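Transcriptional regulatory protein (Chlamydia trachomatis, PDB 3Q7T) binds a cis-acting element of its own promoter and may act as a global positive regulator of transcription. Local coordinates at residues H14-S19 with R38-Q43. Numbering follows the deposited sequence.
Sequences HVLLVS and RCTIGQ
The carbonyl oxygen of Leu-17 takes a hydrogen bond from Gly-42 N at 2.7 Å. Ile-41 CA is a weaker second partner of this oxygen, a CA-H...O contact of 3.2 Å. Four more backbone bonds join the parallel strands: Val-15 N to Arg-38 O, Thr-40 N to Val-15 O, Leu-17 N to Thr-40 O, and Ser-19 N to Gly-42 O. The Leu-17 to Thr-40 bond is the most bent, 141° at the hydrogen. A side-chain hydrogen bond joins His-14 NE2 and Thr-40 OG1, 2.8 Å and nearly straight (163°). The ring reaches across with CG anti to the backbone N (chi1 -176°), and its CD2 edge meets Arg-38 O at 3.3 Å. ND1 donates a hydrogen bond to the carbonyl of Ser-50. On the same face as His-14, Leu-16 CD1 rests 4.0 Å from Thr-40 CG2. On the opposite face, with Val-15 and Cys-39, Leu-17 CB packs against Ile-41 CB at 4.1 Å, and helix 23-31 covers both through Phe-25. This is the first beta-alpha-beta unit of a CheY-like receiver fold, pairing its edge strand 37-42 with strand 13-18. Hydrogen bonds at both His-14 nitrogens would hold the ring's rotation; if the ring is neutral, NE2 probably accepts from the Thr-40 hydroxyl, favouring the ND1-protonated form.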
ATOM      1  N   HIS B  14       7.470  10.888  13.390  1.00 44.33           N
ATOM      2  CA  HIS B  14       8.243  11.659  12.428  1.00 40.97           C
ATOM      3  C   HIS B  14       8.103  11.149  10.974  1.00 45.10           C
ATOM      4  O   HIS B  14       8.414   9.990  10.650  1.00 38.34           O
ATOM      5  CB  HIS B  14       9.720  11.701  12.843  1.00 43.99           C
ATOM      6  CG  HIS B  14      10.568  12.556  11.948  1.00 52.85           C
ATOM      7  ND1 HIS B  14      11.884  12.260  11.656  1.00 54.55           N
ATOM      8  CD2 HIS B  14      10.278  13.692  11.267  1.00 47.29           C
ATOM      9  CE1 HIS B  14      12.368  13.181  10.837  1.00 54.26           C
ATOM     10  NE2 HIS B  14      11.412  14.059  10.585  1.00 45.66           N
ATOM     11  N   VAL B  15       7.642  12.047  10.110  1.00 40.75           N
ATOM     12  CA  VAL B  15       7.414  11.758   8.702  1.00 32.86           C
ATOM     13  C   VAL B  15       8.357  12.612   7.868  1.00 38.14           C
ATOM     14  O   VAL B  15       8.362  13.857   7.969  1.00 32.17           O
ATOM     15  CB  VAL B  15       5.969  12.087   8.300  1.00 37.37           C
ATOM     16  CG1 VAL B  15       5.722  11.728   6.839  1.00 37.49           C
ATOM     17  CG2 VAL B  15       4.988  11.362   9.211  1.00 38.84           C
ATOM     18  N   LEU B  16       9.176  11.939   7.068  1.00 33.02           N
ATOM     19  CA  LEU B  16      10.090  12.619   6.164  1.00 31.56           C
ATOM     20  C   LEU B  16       9.507  12.587   4.750  1.00 34.39           C
ATOM     21  O   LEU B  16       9.017  11.556   4.292  1.00 31.43           O
ATOM     22  CB  LEU B  16      11.471  11.977   6.213  1.00 31.33           C
ATOM     23  CG  LEU B  16      12.458  12.368   5.118  1.00 37.03           C
ATOM     24  CD1 LEU B  16      12.920  13.817   5.293  1.00 39.71           C
ATOM     25  CD2 LEU B  16      13.642  11.407   5.084  1.00 34.66           C
ATOM     26  N   LEU B  17       9.536  13.729   4.073  1.00 31.70           N
ATOM     27  CA  LEU B  17       8.909  13.847   2.768  1.00 29.71           C
ATOM     28  C   LEU B  17       9.965  14.285   1.778  1.00 30.80           C
ATOM     29  O   LEU B  17      10.621  15.297   1.976  1.00 32.41           O
ATOM     30  CB  LEU B  17       7.775  14.871   2.816  1.00 29.44           C
ATOM     31  CG  LEU B  17       6.717  14.669   3.910  1.00 33.33           C
ATOM     32  CD1 LEU B  17       5.951  15.980   4.194  1.00 40.55           C
ATOM     33  CD2 LEU B  17       5.753  13.568   3.529  1.00 28.54           C
ATOM     34  N   VAL B  18      10.130  13.508   0.717  1.00 25.54           N
ATOM     35  CA  VAL B  18      11.171  13.755  -0.262  1.00 27.45           C
ATOM     36  C   VAL B  18      10.513  14.017  -1.609  1.00 26.23           C
ATOM     37  O   VAL B  18       9.815  13.150  -2.149  1.00 26.93           O
ATOM     38  CB  VAL B  18      12.122  12.560  -0.378  1.00 31.18           C
ATOM     39  CG1 VAL B  18      13.299  12.894  -1.313  1.00 27.32           C
ATOM     40  CG2 VAL B  18      12.629  12.130   1.026  1.00 31.86           C
ATOM     41  N   SER B  19      10.707  15.218  -2.139  1.00 26.58           N
ATOM     42  CA  SER B  19      10.061  15.605  -3.395  1.00 30.81           C
ATOM     43  C   SER B  19      10.706  16.836  -3.984  1.00 36.26           C
ATOM     44  O   SER B  19      11.331  17.612  -3.268  1.00 35.93           O
ATOM     45  CB  SER B  19       8.588  15.920  -3.163  1.00 29.98           C
ATOM     46  OG  SER B  19       7.904  16.129  -4.389  1.00 37.30           O
ATOM     47  N   ARG B  38       5.293  15.131  13.473  1.00 41.08           N
ATOM     48  CA  ARG B  38       6.264  16.152  13.100  1.00 40.93           C
ATOM     49  C   ARG B  38       6.764  15.849  11.690  1.00 43.52           C
ATOM     50  O   ARG B  38       7.177  14.720  11.398  1.00 42.54           O
ATOM     51  CB  ARG B  38       7.470  16.162  14.050  1.00 43.25           C
ATOM     52  CG  ARG B  38       7.130  16.317  15.534  1.00 54.37           C
ATOM     53  CD  ARG B  38       6.099  17.419  15.765  1.00 55.21           C
ATOM     54  NE  ARG B  38       6.684  18.757  15.798  1.00 53.54           N
ATOM     55  CZ  ARG B  38       5.969  19.880  15.765  1.00 56.17           C
ATOM     56  NH1 ARG B  38       4.643  19.819  15.678  1.00 52.58           N
ATOM     57  NH2 ARG B  38       6.574  21.066  15.804  1.00 53.43           N
ATOM     58  N   CYS B  39       6.754  16.857  10.825  1.00 41.59           N
ATOM     59  CA  CYS B  39       7.182  16.672   9.438  1.00 37.78           C
ATOM     60  C   CYS B  39       8.531  17.304   9.119  1.00 37.97           C
ATOM     61  O   CYS B  39       8.930  18.290   9.728  1.00 39.45           O
ATOM     62  CB  CYS B  39       6.131  17.214   8.482  1.00 37.86           C
ATOM     63  SG  CYS B  39       4.552  16.350   8.577  1.00 43.85           S
ATOM     64  N   THR B  40       9.234  16.694   8.175  1.00 31.06           N
ATOM     65  CA  THR B  40      10.415  17.274   7.558  1.00 34.95           C
ATOM     66  C   THR B  40      10.194  17.099   6.068  1.00 35.77           C
ATOM     67  O   THR B  40       9.666  16.074   5.646  1.00 32.95           O
ATOM     68  CB  THR B  40      11.703  16.532   7.963  1.00 35.89           C
ATOM     69  OG1 THR B  40      11.824  16.526   9.387  1.00 43.89           O
ATOM     70  CG2 THR B  40      12.933  17.203   7.362  1.00 37.24           C
ATOM     71  N   ILE B  41      10.553  18.099   5.271  1.00 35.66           N
ATOM     72  CA  ILE B  41      10.482  17.954   3.813  1.00 28.78           C
ATOM     73  C   ILE B  41      11.806  18.312   3.145  1.00 31.68           C
ATOM     74  O   ILE B  41      12.405  19.337   3.454  1.00 35.77           O
ATOM     75  CB  ILE B  41       9.281  18.718   3.189  1.00 32.60           C
ATOM     76  CG1 ILE B  41       9.323  18.622   1.666  1.00 32.53           C
ATOM     77  CG2 ILE B  41       9.275  20.169   3.607  1.00 38.60           C
ATOM     78  CD1 ILE B  41       8.008  18.859   1.010  1.00 37.12           C
ATOM     79  N   GLY B  42      12.275  17.442   2.252  1.00 34.70           N
ATOM     80  CA  GLY B  42      13.568  17.602   1.595  1.00 33.87           C
ATOM     81  C   GLY B  42      13.492  17.291   0.102  1.00 35.51           C
ATOM     82  O   GLY B  42      12.484  16.776  -0.374  1.00 29.37           O
ATOM     83  N   GLN B  43      14.555  17.595  -0.638  1.00 31.99           N
ATOM     84  CA  GLN B  43      14.603  17.263  -2.058  1.00 37.43           C
ATOM     85  C   GLN B  43      15.457  16.032  -2.369  1.00 38.53           C
ATOM     86  O   GLN B  43      15.545  15.598  -3.514  1.00 40.67           O
ATOM     87  CB  GLN B  43      15.113  18.457  -2.860  1.00 40.85           C
ATOM     88  CG  GLN B  43      14.125  19.594  -2.940  1.00 41.25           C
ATOM     89  CD  GLN B  43      14.735  20.807  -3.568  1.00 49.27           C
ATOM     90  OE1 GLN B  43      14.873  20.880  -4.791  1.00 52.66           O
ATOM     91  NE2 GLN B  43      15.127  21.772  -2.735  1.00 45.95           N
TER